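Side-chain contacts in peptidoglycan DD-endopeptidase ShyB (Vibrio cholerae, PDB 2GU1), which cuts the peptide cross-links between peptidoglycan strands as a zinc-dependent endopeptidase, probably so that new glycan can be inserted and the cell wall can grow: residues V256-H259 with G263-L266; Y278-K283 with G305-P310; I8-M11 with G15-L18; S37-L40 with Q44-M47; V267-H270 with Y274-R277. One frame throughout, in Å; residues are numbered along the deposited sequence.

Interaction 1: V256-H259 with G263-L266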
loop_
_atom_site.group_PDB
_atom_site.type_symbol
_atom_site.label_atom_id
_atom_site.label_comp_id
_atom_site.label_asym_id
_atom_site.label_seq_id
_atom_site.Cartn_x
_atom_site.Cartn_y
_atom_site.Cartn_z
ATOM N N VAL A 256 -3.194 -8.984 -6.477
ATOM C CA VAL A 256 -4.199 -10.045 -6.579
ATOM C C VAL A 256 -3.484 -11.326 -6.175
ATOM O O VAL A 256 -2.778 -11.921 -6.989
ATOM C CB VAL A 256 -4.712 -10.204 -8.028
ATOM C CG1 VAL A 256 -5.732 -11.330 -8.102
ATOM C CG2 VAL A 256 -5.322 -8.913 -8.506
ATOM N N ARG A 257 -3.658 -11.746 -4.924
ATOM C CA ARG A 257 -2.988 -12.942 -4.432
ATOM C C ARG A 257 -3.848 -13.947 -3.686
ATOM O O ARG A 257 -4.955 -13.644 -3.235
ATOM C CB ARG A 257 -1.844 -12.566 -3.489
ATOM C CG ARG A 257 -0.775 -11.687 -4.083
ATOM C CD ARG A 257 0.501 -11.802 -3.261
ATOM N NE ARG A 257 1.461 -10.754 -3.592
ATOM C CZ ARG A 257 1.905 -10.507 -4.819
ATOM N NH1 ARG A 257 1.477 -11.236 -5.843
ATOM N NH2 ARG A 257 2.775 -9.525 -5.021
ATOM N N LYS A 258 -3.297 -15.152 -3.555
ATOM C CA LYS A 258 -3.925 -16.231 -2.814
ATOM C C LYS A 258 -2.931 -16.497 -1.685
ATOM O O LYS A 258 -1.873 -17.087 -1.903
ATOM C CB LYS A 258 -4.082 -17.487 -3.674
ATOM C CG LYS A 258 -5.056 -18.512 -3.089
ATOM C CD LYS A 258 -4.671 -18.929 -1.676
ATOM C CE LYS A 258 -5.892 -19.336 -0.851
ATOM N NZ LYS A 258 -5.540 -19.658 0.568
ATOM N N HIS A 259 -3.280 -16.058 -0.484
ATOM C CA HIS A 259 -2.423 -16.210 0.681
ATOM C C HIS A 259 -2.923 -17.353 1.564
ATOM O O HIS A 259 -4.126 -17.512 1.770
ATOM C CB HIS A 259 -2.413 -14.883 1.445
ATOM C CG HIS A 259 -1.384 -14.797 2.527
ATOM N ND1 HIS A 259 -1.536 -15.411 3.752
ATOM C CD2 HIS A 259 -0.207 -14.129 2.582
ATOM C CE1 HIS A 259 -0.499 -15.119 4.517
ATOM N NE2 HIS A 259 0.321 -14.343 3.832
ATOM N N GLY A 263 -6.023 -15.792 2.751
ATOM C CA GLY A 263 -6.865 -16.351 1.701
ATOM C C GLY A 263 -6.711 -15.524 0.443
ATOM O O GLY A 263 -5.660 -14.912 0.229
ATOM N N ASN A 264 -7.739 -15.508 -0.403
ATOM C CA ASN A 264 -7.699 -14.705 -1.618
ATOM C C ASN A 264 -7.852 -13.243 -1.201
ATOM O O ASN A 264 -8.770 -12.896 -0.447
ATOM C CB ASN A 264 -8.850 -15.075 -2.558
ATOM C CG ASN A 264 -8.738 -16.486 -3.087
ATOM O OD1 ASN A 264 -7.737 -16.851 -3.696
ATOM N ND2 ASN A 264 -9.774 -17.290 -2.864
ATOM N N TYR A 265 -6.953 -12.380 -1.666
ATOM C CA TYR A 265 -7.075 -10.981 -1.298
ATOM C C TYR A 265 -6.697 -10.050 -2.424
ATOM O O TYR A 265 -6.034 -10.438 -3.398
ATOM C CB TYR A 265 -6.299 -10.678 0.004
ATOM C CG TYR A 265 -4.806 -10.459 -0.114
ATOM C CD1 TYR A 265 -4.284 -9.189 -0.364
ATOM C CD2 TYR A 265 -3.914 -11.509 0.097
ATOM C CE1 TYR A 265 -2.901 -8.966 -0.387
ATOM C CE2 TYR A 265 -2.530 -11.298 0.076
ATOM C CZ TYR A 265 -2.030 -10.027 -0.158
ATOM O OH TYR A 265 -0.662 -9.808 -0.116
ATOM N N LEU A 266 -7.146 -8.814 -2.294
ATOM C CA LEU A 266 -6.932 -7.818 -3.322
ATOM C C LEU A 266 -6.505 -6.507 -2.678
ATOM O O LEU A 266 -6.872 -6.215 -1.540
ATOM C CB LEU A 266 -8.262 -7.628 -4.061
ATOM C CG LEU A 266 -8.429 -7.084 -5.476
ATOM C CD1 LEU A 266 -7.761 -8.012 -6.484
ATOM C CD2 LEU A 266 -9.923 -6.984 -5.771
#

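Interaction 2: Y278-K283 with G305-P310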
loop_
_atom_site.group_PDB
_atom_site.type_symbol
_atom_site.label_atom_id
_atom_site.label_comp_id
_atom_site.label_asym_id
_atom_site.label_seq_id
_atom_site.Cartn_x
_atom_site.Cartn_y
_atom_site.Cartn_z
ATOM N N TYR A 278 -8.771 -6.152 0.650
ATOM C CA TYR A 278 -9.969 -6.979 0.813
ATOM C C TYR A 278 -9.487 -8.434 0.960
ATOM O O TYR A 278 -8.948 -9.010 0.018
ATOM C CB TYR A 278 -10.863 -6.826 -0.432
ATOM C CG TYR A 278 -11.134 -5.382 -0.837
ATOM C CD1 TYR A 278 -12.338 -4.753 -0.510
ATOM C CD2 TYR A 278 -10.165 -4.632 -1.503
ATOM C CE1 TYR A 278 -12.561 -3.413 -0.830
ATOM C CE2 TYR A 278 -10.377 -3.291 -1.825
ATOM C CZ TYR A 278 -11.572 -2.686 -1.482
ATOM O OH TYR A 278 -11.749 -1.343 -1.748
ATOM N N LEU A 279 -9.692 -9.027 2.135
ATOM C CA LEU A 279 -9.231 -10.389 2.398
ATOM C C LEU A 279 -10.291 -11.474 2.555
ATOM O O LEU A 279 -11.479 -11.192 2.737
ATOM C CB LEU A 279 -8.353 -10.408 3.647
ATOM C CG LEU A 279 -6.958 -9.790 3.611
ATOM C CD1 LEU A 279 -7.021 -8.338 3.179
ATOM C CD2 LEU A 279 -6.335 -9.923 5.014
ATOM N N HIS A 280 -9.818 -12.718 2.486
ATOM C CA HIS A 280 -10.642 -13.914 2.632
ATOM C C HIS A 280 -11.713 -14.070 1.558
ATOM O O HIS A 280 -12.688 -14.799 1.740
ATOM C CB HIS A 280 -11.292 -13.916 4.017
ATOM C CG HIS A 280 -10.314 -13.724 5.136
ATOM N ND1 HIS A 280 -9.276 -14.598 5.376
ATOM C CD2 HIS A 280 -10.210 -12.753 6.074
ATOM C CE1 HIS A 280 -8.574 -14.175 6.413
ATOM N NE2 HIS A 280 -9.121 -13.056 6.856
ATOM N N LEU A 281 -11.518 -13.404 0.432
ATOM C CA LEU A 281 -12.478 -13.462 -0.657
ATOM C C LEU A 281 -12.709 -14.871 -1.204
ATOM O O LEU A 281 -11.785 -15.685 -1.284
ATOM C CB LEU A 281 -12.012 -12.541 -1.787
ATOM C CG LEU A 281 -11.784 -11.067 -1.419
ATOM C CD1 LEU A 281 -11.129 -10.347 -2.579
ATOM C CD2 LEU A 281 -13.127 -10.405 -1.063
ATOM N N ASP A 282 -13.950 -15.162 -1.576
ATOM C CA ASP A 282 -14.263 -16.465 -2.142
ATOM C C ASP A 282 -13.842 -16.439 -3.612
ATOM O O ASP A 282 -13.372 -17.437 -4.155
ATOM C CB ASP A 282 -15.766 -16.756 -2.072
ATOM C CG ASP A 282 -16.108 -18.128 -2.624
ATOM O OD1 ASP A 282 -15.666 -19.126 -2.029
ATOM O OD2 ASP A 282 -16.798 -18.216 -3.662
ATOM N N LYS A 283 -13.994 -15.274 -4.233
ATOM C CA LYS A 283 -13.662 -15.094 -5.645
ATOM C C LYS A 283 -13.272 -13.647 -5.949
ATOM O O LYS A 283 -13.879 -12.715 -5.415
ATOM C CB LYS A 283 -14.875 -15.470 -6.502
ATOM C CG LYS A 283 -14.654 -15.395 -8.006
ATOM C CD LYS A 283 -13.697 -16.486 -8.473
ATOM C CE LYS A 283 -13.587 -16.526 -9.995
ATOM N NZ LYS A 283 -12.697 -17.634 -10.451
ATOM N N GLY A 305 -8.496 -18.777 3.432
ATOM C CA GLY A 305 -7.425 -18.436 4.348
ATOM C C GLY A 305 -7.729 -19.010 5.712
ATOM O O GLY A 305 -8.415 -20.027 5.818
ATOM N N ARG A 306 -7.226 -18.352 6.752
ATOM C CA ARG A 306 -7.424 -18.783 8.131
ATOM C C ARG A 306 -8.389 -17.863 8.881
ATOM O O ARG A 306 -8.140 -16.660 9.020
ATOM C CB ARG A 306 -6.078 -18.819 8.860
ATOM C CG ARG A 306 -6.181 -18.939 10.376
ATOM C CD ARG A 306 -6.914 -20.208 10.787
ATOM N NE ARG A 306 -6.209 -21.419 10.372
ATOM C CZ ARG A 306 -5.004 -21.778 10.814
ATOM N NH1 ARG A 306 -4.359 -21.019 11.694
ATOM N NH2 ARG A 306 -4.446 -22.901 10.382
ATOM N N LEU A 307 -9.485 -18.438 9.372
ATOM C CA LEU A 307 -10.487 -17.672 10.104
ATOM C C LEU A 307 -11.449 -18.563 10.887
ATOM O O LEU A 307 -11.565 -19.761 10.615
ATOM C CB LEU A 307 -11.269 -16.775 9.135
ATOM C CG LEU A 307 -11.571 -17.335 7.737
ATOM C CD1 LEU A 307 -12.323 -18.657 7.838
ATOM C CD2 LEU A 307 -12.381 -16.318 6.955
ATOM N N THR A 308 -12.138 -17.963 11.858
ATOM C CA THR A 308 -13.091 -18.681 12.704
ATOM C C THR A 308 -14.494 -18.670 12.118
ATOM O O THR A 308 -15.413 -19.275 12.677
ATOM C CB THR A 308 -13.163 -18.068 14.116
ATOM O OG1 THR A 308 -13.397 -16.657 14.014
ATOM C CG2 THR A 308 -11.869 -18.319 14.871
ATOM N N GLY A 309 -14.649 -17.975 10.996
ATOM C CA GLY A 309 -15.936 -17.890 10.335
ATOM C C GLY A 309 -15.877 -16.978 9.124
ATOM O O GLY A 309 -15.020 -16.092 9.063
ATOM N N PRO A 310 -16.772 -17.163 8.138
ATOM C CA PRO A 310 -16.783 -16.326 6.939
ATOM C C PRO A 310 -17.009 -14.856 7.278
ATOM O O PRO A 310 -17.783 -14.530 8.176
ATOM C CB PRO A 310 -17.935 -16.905 6.124
ATOM C CG PRO A 310 -17.954 -18.339 6.534
ATOM C CD PRO A 310 -17.778 -18.234 8.024
#

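Interaction 3: I8-M11 with G15-L18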
loop_
_atom_site.group_PDB
_atom_site.type_symbol
_atom_site.label_atom_id
_atom_site.label_comp_id
_atom_site.label_asym_id
_atom_site.label_seq_id
_atom_site.Cartn_x
_atom_site.Cartn_y
_atom_site.Cartn_z
ATOM N N ILE A 8 22.442 -14.319 8.012
ATOM C CA ILE A 8 22.406 -14.393 6.554
ATOM C C ILE A 8 21.834 -13.114 5.944
ATOM O O ILE A 8 20.735 -12.679 6.297
ATOM C CB ILE A 8 21.538 -15.583 6.079
ATOM C CG1 ILE A 8 22.122 -16.896 6.599
ATOM C CG2 ILE A 8 21.450 -15.589 4.565
ATOM C CD1 ILE A 8 21.292 -18.123 6.267
ATOM N N HIS A 9 22.586 -12.510 5.032
ATOM C CA HIS A 9 22.137 -11.298 4.370
ATOM C C HIS A 9 21.705 -11.682 2.959
ATOM O O HIS A 9 22.511 -12.194 2.184
ATOM C CB HIS A 9 23.272 -10.271 4.310
ATOM C CG HIS A 9 23.630 -9.687 5.642
ATOM N ND1 HIS A 9 22.794 -8.836 6.332
ATOM C CD2 HIS A 9 24.735 -9.834 6.414
ATOM C CE1 HIS A 9 23.367 -8.482 7.469
ATOM N NE2 HIS A 9 24.545 -9.074 7.543
ATOM N N TYR A 10 20.435 -11.451 2.639
ATOM C CA TYR A 10 19.915 -11.784 1.317
ATOM C C TYR A 10 19.303 -10.564 0.645
ATOM O O TYR A 10 18.392 -9.945 1.193
ATOM C CB TYR A 10 18.831 -12.870 1.403
ATOM C CG TYR A 10 18.351 -13.328 0.039
ATOM C CD1 TYR A 10 19.007 -14.349 -0.641
ATOM C CD2 TYR A 10 17.286 -12.688 -0.605
ATOM C CE1 TYR A 10 18.630 -14.726 -1.922
ATOM C CE2 TYR A 10 16.898 -13.058 -1.896
ATOM C CZ TYR A 10 17.577 -14.076 -2.547
ATOM O OH TYR A 10 17.225 -14.451 -3.821
ATOM N N MET A 11 19.809 -10.208 -0.529
ATOM C CA MET A 11 19.241 -9.080 -1.252
ATOM C C MET A 11 18.219 -9.623 -2.253
ATOM O O MET A 11 18.534 -10.486 -3.076
ATOM C CB MET A 11 20.321 -8.282 -1.988
ATOM C CG MET A 11 19.737 -7.165 -2.850
ATOM S SD MET A 11 20.919 -5.865 -3.250
ATOM C CE MET A 11 20.759 -4.823 -1.783
ATOM N N GLY A 15 11.949 -11.665 -9.406
ATOM C CA GLY A 15 11.379 -13.003 -9.356
ATOM C C GLY A 15 11.253 -13.676 -7.995
ATOM O O GLY A 15 10.525 -14.662 -7.870
ATOM N N ASP A 16 11.948 -13.164 -6.981
ATOM C CA ASP A 16 11.891 -13.754 -5.639
ATOM C C ASP A 16 10.575 -13.528 -4.902
ATOM O O ASP A 16 9.927 -12.493 -5.059
ATOM C CB ASP A 16 12.990 -13.188 -4.722
ATOM C CG ASP A 16 14.382 -13.646 -5.098
ATOM O OD1 ASP A 16 14.530 -14.715 -5.735
ATOM O OD2 ASP A 16 15.336 -12.935 -4.725
ATOM N N THR A 17 10.198 -14.512 -4.093
ATOM C CA THR A 17 9.017 -14.426 -3.233
ATOM C C THR A 17 9.577 -14.926 -1.910
ATOM O O THR A 17 10.610 -15.612 -1.896
ATOM C CB THR A 17 7.864 -15.378 -3.645
ATOM O OG1 THR A 17 8.327 -16.733 -3.616
ATOM C CG2 THR A 17 7.333 -15.018 -5.032
ATOM N N LEU A 18 8.923 -14.582 -0.806
ATOM C CA LEU A 18 9.390 -15.024 0.501
ATOM C C LEU A 18 9.524 -16.541 0.515
ATOM O O LEU A 18 10.495 -17.076 1.037
ATOM C CB LEU A 18 8.418 -14.570 1.597
ATOM C CG LEU A 18 8.849 -14.733 3.064
ATOM C CD1 LEU A 18 8.853 -16.178 3.456
ATOM C CD2 LEU A 18 10.219 -14.119 3.268
#

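Interaction 4: S37-L40 with Q44-M47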
loop_
_atom_site.group_PDB
_atom_site.type_symbol
_atom_site.label_atom_id
_atom_site.label_comp_id
_atom_site.label_asym_id
_atom_site.label_seq_id
_atom_site.Cartn_x
_atom_site.Cartn_y
_atom_site.Cartn_z
ATOM N N SER A 37 1.890 -16.904 8.857
ATOM C CA SER A 37 0.827 -16.796 9.854
ATOM C C SER A 37 0.812 -15.458 10.576
ATOM O O SER A 37 -0.238 -14.825 10.715
ATOM C CB SER A 37 0.954 -17.914 10.889
ATOM O OG SER A 37 -0.097 -17.830 11.838
ATOM N N VAL A 38 1.967 -15.021 11.058
ATOM C CA VAL A 38 2.004 -13.753 11.759
ATOM C C VAL A 38 1.851 -12.601 10.760
ATOM O O VAL A 38 1.349 -11.535 11.119
ATOM C CB VAL A 38 3.313 -13.595 12.588
ATOM C CG1 VAL A 38 4.517 -13.575 11.668
ATOM C CG2 VAL A 38 3.246 -12.325 13.439
ATOM N N ASP A 39 2.243 -12.820 9.503
ATOM C CA ASP A 39 2.123 -11.760 8.498
ATOM C C ASP A 39 0.702 -11.538 7.972
ATOM O O ASP A 39 0.463 -10.626 7.178
ATOM C CB ASP A 39 3.063 -12.007 7.314
ATOM C CG ASP A 39 3.496 -10.706 6.644
ATOM O OD1 ASP A 39 3.786 -9.734 7.382
ATOM O OD2 ASP A 39 3.556 -10.650 5.396
ATOM N N LEU A 40 -0.237 -12.371 8.407
ATOM C CA LEU A 40 -1.630 -12.219 7.993
ATOM C C LEU A 40 -2.114 -10.812 8.325
ATOM O O LEU A 40 -2.798 -10.178 7.533
ATOM C CB LEU A 40 -2.516 -13.237 8.722
ATOM C CG LEU A 40 -4.034 -12.984 8.761
ATOM C CD1 LEU A 40 -4.591 -12.935 7.355
ATOM C CD2 LEU A 40 -4.707 -14.095 9.569
ATOM N N GLN A 44 3.247 -7.684 4.781
ATOM C CA GLN A 44 4.423 -6.934 4.343
ATOM C C GLN A 44 5.286 -7.789 3.399
ATOM O O GLN A 44 5.813 -7.309 2.401
ATOM C CB GLN A 44 5.281 -6.558 5.552
ATOM C CG GLN A 44 4.544 -5.872 6.696
ATOM C CD GLN A 44 4.497 -4.373 6.540
ATOM O OE1 GLN A 44 4.007 -3.854 5.539
ATOM N NE2 GLN A 44 5.008 -3.661 7.540
ATOM N N LEU A 45 5.427 -9.061 3.732
ATOM C CA LEU A 45 6.271 -9.962 2.953
ATOM C C LEU A 45 5.807 -10.279 1.534
ATOM O O LEU A 45 6.612 -10.682 0.696
ATOM C CB LEU A 45 6.503 -11.245 3.756
ATOM C CG LEU A 45 7.297 -10.953 5.043
ATOM C CD1 LEU A 45 7.239 -12.150 5.985
ATOM C CD2 LEU A 45 8.753 -10.591 4.685
ATOM N N ASP A 46 4.524 -10.085 1.248
ATOM C CA ASP A 46 4.019 -10.354 -0.096
ATOM C C ASP A 46 4.476 -9.286 -1.090
ATOM O O ASP A 46 4.482 -9.512 -2.302
ATOM C CB ASP A 46 2.492 -10.401 -0.099
ATOM C CG ASP A 46 1.949 -11.797 0.071
ATOM O OD1 ASP A 46 0.722 -11.955 -0.019
ATOM O OD2 ASP A 46 2.738 -12.738 0.293
ATOM N N MET A 47 4.858 -8.125 -0.580
ATOM C CA MET A 47 5.284 -7.037 -1.449
ATOM C C MET A 47 6.797 -6.845 -1.553
ATOM O O MET A 47 7.242 -5.753 -1.895
ATOM C CB MET A 47 4.638 -5.723 -0.997
ATOM C CG MET A 47 5.100 -5.218 0.367
ATOM S SD MET A 47 4.372 -3.617 0.838
ATOM C CE MET A 47 2.928 -4.141 1.765
#

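Interaction 5: V267-H270 with Y274-R277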
loop_
_atom_site.group_PDB
_atom_site.type_symbol
_atom_site.label_atom_id
_atom_site.label_comp_id
_atom_site.label_asym_id
_atom_site.label_seq_id
_atom_site.Cartn_x
_atom_site.Cartn_y
_atom_site.Cartn_z
ATOM N N VAL A 267 -5.741 -5.715 -3.417
ATOM C CA VAL A 267 -5.305 -4.415 -2.931
ATOM C C VAL A 267 -5.494 -3.424 -4.066
ATOM O O VAL A 267 -5.086 -3.678 -5.202
ATOM C CB VAL A 267 -3.816 -4.406 -2.521
ATOM C CG1 VAL A 267 -3.414 -2.990 -2.095
ATOM C CG2 VAL A 267 -3.580 -5.395 -1.376
ATOM N N ILE A 268 -6.122 -2.299 -3.760
ATOM C CA ILE A 268 -6.362 -1.278 -4.757
ATOM C C ILE A 268 -5.650 -0.008 -4.330
ATOM O O ILE A 268 -5.647 0.341 -3.150
ATOM C CB ILE A 268 -7.884 -0.995 -4.903
ATOM C CG1 ILE A 268 -8.581 -2.226 -5.499
ATOM C CG2 ILE A 268 -8.119 0.235 -5.770
ATOM C CD1 ILE A 268 -10.078 -2.064 -5.661
ATOM N N GLU A 269 -5.010 0.661 -5.282
ATOM C CA GLU A 269 -4.333 1.912 -4.988
ATOM C C GLU A 269 -5.239 2.994 -5.543
ATOM O O GLU A 269 -5.527 3.025 -6.741
ATOM C CB GLU A 269 -2.956 1.961 -5.652
ATOM C CG GLU A 269 -2.229 3.277 -5.433
ATOM C CD GLU A 269 -0.762 3.212 -5.828
ATOM O OE1 GLU A 269 -0.471 2.791 -6.970
ATOM O OE2 GLU A 269 0.100 3.585 -4.997
ATOM N N HIS A 270 -5.707 3.866 -4.658
ATOM C CA HIS A 270 -6.613 4.939 -5.027
ATOM C C HIS A 270 -5.871 6.186 -5.483
ATOM O O HIS A 270 -6.289 6.852 -6.431
ATOM C CB HIS A 270 -7.520 5.238 -3.843
ATOM C CG HIS A 270 -8.300 4.044 -3.394
ATOM N ND1 HIS A 270 -9.266 3.453 -4.181
ATOM C CD2 HIS A 270 -8.206 3.282 -2.279
ATOM C CE1 HIS A 270 -9.733 2.379 -3.569
ATOM N NE2 HIS A 270 -9.105 2.252 -2.414
ATOM N N TYR A 274 -3.667 6.736 -0.439
ATOM C CA TYR A 274 -4.603 5.679 -0.051
ATOM C C TYR A 274 -4.619 4.362 -0.826
ATOM O O TYR A 274 -4.488 4.337 -2.047
ATOM C CB TYR A 274 -6.026 6.237 -0.092
ATOM C CG TYR A 274 -6.302 7.356 0.876
ATOM C CD1 TYR A 274 -6.659 7.086 2.200
ATOM C CD2 TYR A 274 -6.217 8.691 0.469
ATOM C CE1 TYR A 274 -6.928 8.110 3.092
ATOM C CE2 TYR A 274 -6.483 9.727 1.361
ATOM C CZ TYR A 274 -6.843 9.425 2.669
ATOM O OH TYR A 274 -7.151 10.434 3.544
ATOM N N LYS A 275 -4.807 3.274 -0.085
ATOM C CA LYS A 275 -4.935 1.940 -0.653
ATOM C C LYS A 275 -5.977 1.250 0.231
ATOM O O LYS A 275 -6.168 1.628 1.392
ATOM C CB LYS A 275 -3.633 1.136 -0.565
ATOM C CG LYS A 275 -2.431 1.667 -1.340
ATOM C CD LYS A 275 -1.265 0.693 -1.171
ATOM C CE LYS A 275 0.001 1.140 -1.907
ATOM N NZ LYS A 275 0.630 2.327 -1.265
ATOM N N THR A 276 -6.648 0.247 -0.322
ATOM C CA THR A 276 -7.625 -0.529 0.437
ATOM C C THR A 276 -7.331 -1.997 0.156
ATOM O O THR A 276 -6.914 -2.346 -0.956
ATOM C CB THR A 276 -9.084 -0.221 0.014
ATOM O OG1 THR A 276 -9.206 -0.306 -1.412
ATOM C CG2 THR A 276 -9.500 1.163 0.487
ATOM N N ARG A 277 -7.517 -2.839 1.171
ATOM C CA ARG A 277 -7.290 -4.277 1.044
ATOM C C ARG A 277 -8.577 -5.031 1.343
ATOM O O ARG A 277 -9.358 -4.614 2.211
ATOM C CB ARG A 277 -6.237 -4.757 2.041
ATOM C CG ARG A 277 -4.868 -4.174 1.855
ATOM C CD ARG A 277 -3.986 -4.714 2.961
ATOM N NE ARG A 277 -2.580 -4.441 2.731
ATOM C CZ ARG A 277 -1.653 -4.535 3.672
ATOM N NH1 ARG A 277 -2.001 -4.889 4.903
ATOM N NH2 ARG A 277 -0.380 -4.290 3.382
HETATM O O HOH W 1 -0.615 4.704 -2.379
#

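Interaction 1: V256-H259 with G263-L266
Residues 256-259 and 263-266 run antiparallel, with Arg257 and Tyr265 as a hydrogen-bonded pair: Arg257 N gives to Tyr265 O at 3.1 Å, and Tyr265 N returns to Arg257 O at 2.8 Å. Nearer the turn His259 N reaches Gly263 O at 2.7 Å. Gly263 takes a positive phi of 64°, which a residue without a side chain accepts easily. This is the hairpin of strands 251-259 and 265-269 in the M23 peptidase sheet. On one face Tyr265 lies alongside Arg257, the guanidinium perpendicular to the ring. A phenol suits this place: its ring carbons touch CB of Arg257 and, at the edge, CB of His259 (3.8 Å from Tyr265 CE2), while its hydroxyl reaches Asp46 of the LysM-like domain. The ring nitrogen ND1 of His259 bonds Tyr261 N and Ala262 N in the turn. On the other face Val256 and Leu266 point the same way, with CG2 of the valine tight against CD1 of the leucine at 3.3 Å. There too Lys258 CG, anti to the backbone N, lies 3.2 Å from Asn264 OD1, and a bend at chi2 (-56°) brings NZ back to His259 O; Asn264 ND2 is held by Leu281 O.

Interaction 2: Y278-K283 with G305-P310
His280 meets the 305-310 loop almost entirely through its ring, yet no hydrogen bond joins the two segments. A methyl group lies over one face of the imidazole: Leu307 CD2 sits 4.0 Å from the ring centroid, 24° off the normal, in a CH-pi contact. The methyl is displaced toward the rim, and its nearest ring atom is CG of the histidine, 3.8 Å from Leu307 CD2. The leucine gets there with CG between its backbone N and carbonyl carbon (chi1 37°), an uncommon setting for this residue, and the two side chains lie alongside each other, pointing opposite ways. CB of Leu279 lies over the other face, so the imidazole is held between two aliphatic groups. Gly305 CA approaches at the ring edge, 4.4 Å from His280 ND1, where the lack of a side chain lets the loop pass close, and the carbonyl O of Arg306 comes within 3.6 Å of His280 CE1. The setting is the zinc site of the M23 peptidase: the side chain of His280 lies about 4 Å from that of the zinc ligand His313 and about 6 Å from the metal. Leucine thus supplies an apolar lid without competing for the ring nitrogens, and since ND1 is bonded to Thr304 O, both the tilt and the rotation of the imidazole are probably limited beside the metal.

Interaction 3: I8-M11 with G15-L18
Tyr10 and Asp16 join the first strand of the LysM-like domain to the loop that leads into its first helix, in the beta-then-alpha order with which a LysM fold begins. Strand 8-11 is an edge strand of the domain's sheet, paired with strand 53-58, and the contact bridges the short turn that follows it. Tyr10 carries CG anti to the backbone N (chi1 -175°), and its ring stands nearly perpendicular to the CA-CB-CG plane. This combination sends the phenol out from the strand toward the loop, past Ile21 and Gln24 of helix 18-24, which touch it. Asp16 comes from the opposite direction. Its CG is anti to the carbonyl carbon (chi1 -70°), which turns the carboxylate back toward the strand. The two flat groups are neither coplanar nor perpendicular: their planes stand 51° apart. OD2 arrives at the edge of the ring, in its plane, 3.2 Å from Tyr10 CE2, but the hydroxyl approaches that oxygen from above the plane of the carboxylate. Tyrosine suits the position because its ring can pack against the helix while its end remains polar; aspartate suits the loop because a short acid can serve two donors at once. The same OD2 also takes the backbone N-H of Lys13, so it pins the turn as well as the phenol. Just beyond, Thr17 is the N-cap of the helix, its OG1 accepting from Gly20 N. The hydroxyl of Tyr10 donates to Asp16 OD2 over a short 2.6 Å between OH and OD2.

Interaction 4: S37-L40 with Q44-M47
This is a carboxylate-to-backbone contact, in which Asp39, which follows Val38 of helix 29-38, grips the start of the 3-10 turn at 45-46. Leu45 N gives a hydrogen bond to Asp39 OD2 at 3.0 Å, reaching the syn side of the oxygen 25° out of the carboxylate plane. OD2 lies equally 3.0 Å from Gln44 N, while a weak bond runs from Gln44 N to Asp39 OD1 at 3.4 Å, although its N-H...O angle is a fairly straight 165°. With CG anti to the backbone N (chi1 -151°), the aspartate projects across the intervening turn. Such a contact ties helix 29-38 to the chain leading to strand 53-58 within the LysM-like domain. A short acid is well matched to the task, since the N-H groups here probably help to stabilise a negative charge. Tyr79 OH holds OD1 from the sheet side, helping to satisfy a buried carboxylate. The side chain of Leu45 also lies against the carboxylate: its CB is 3.4 Å from Asp39 OD2, and its branch packs toward Tyr69 and Tyr79. Gln44 crosses the carboxylate at about a right angle, then bends at chi2 so that its amide leads off to Tyr89 OH.

Interaction 5: V267-H270 with Y274-R277
Val267 begins the pairing by laying CG2 alongside the aliphatic part of Arg277, 3.7 Å from its CG, while the guanidinium runs on to a salt bridge with Glu315. Branched valine suits the buried strand, and the long arginine packs along it before reaching a charge. Ile268 follows in a hydrogen-bonded pair with Thr276: Ile268 N donates to Thr276 O at 2.9 Å, and Thr276 N to Ile268 O at 3.0 Å. Glu269 and Lys275 extend side by side on the same face as Val267. Their salt bridge is long, 4.0 Å from OE2 of the glutamate to NZ of the lysine, and a water donates to OE2 and accepts from NZ, which Asn320 also holds. At His270 the backbone N bonds to Tyr274 O, and the imidazole crosses Thr276 at about a right angle. Thr276 OG1, placed between N and C at chi1 50°, hydrogen-bonds with His270 NE2 at the ring edge over 2.7 Å. Asp250 O takes up ND1 and Tyr278 OH the threonine hydroxyl, so both imidazole nitrogens are bonded and the ring's rotation is set. The whole is a beta hairpin, strands 265-269 and 274-281, in the core sheet of the M23 peptidase.

How the interactions relate
Interactions 1, 2 and 5 all use strands of one peptidase sheet: strand 265-269 serves both interaction 1 and interaction 5, and strand 274-281 continues from interaction 5 into interaction 2. Interactions 1 and 2 are joined directly, Leu266 O lying 2.9 Å from Tyr278 N. The zinc ion is about 6 Å from the side chain of His280, about 10 Å from that of Arg277 and about 11 Å from that of Tyr265. Interactions 3 and 4 belong to the LysM-like domain and touch through Leu18 and Leu45. Interaction 4 also reaches the peptidase: Asp46 OD1 is 2.6 Å from Tyr265 OH, Leu40 packs on Leu279 and His280, and Met47 on Arg277.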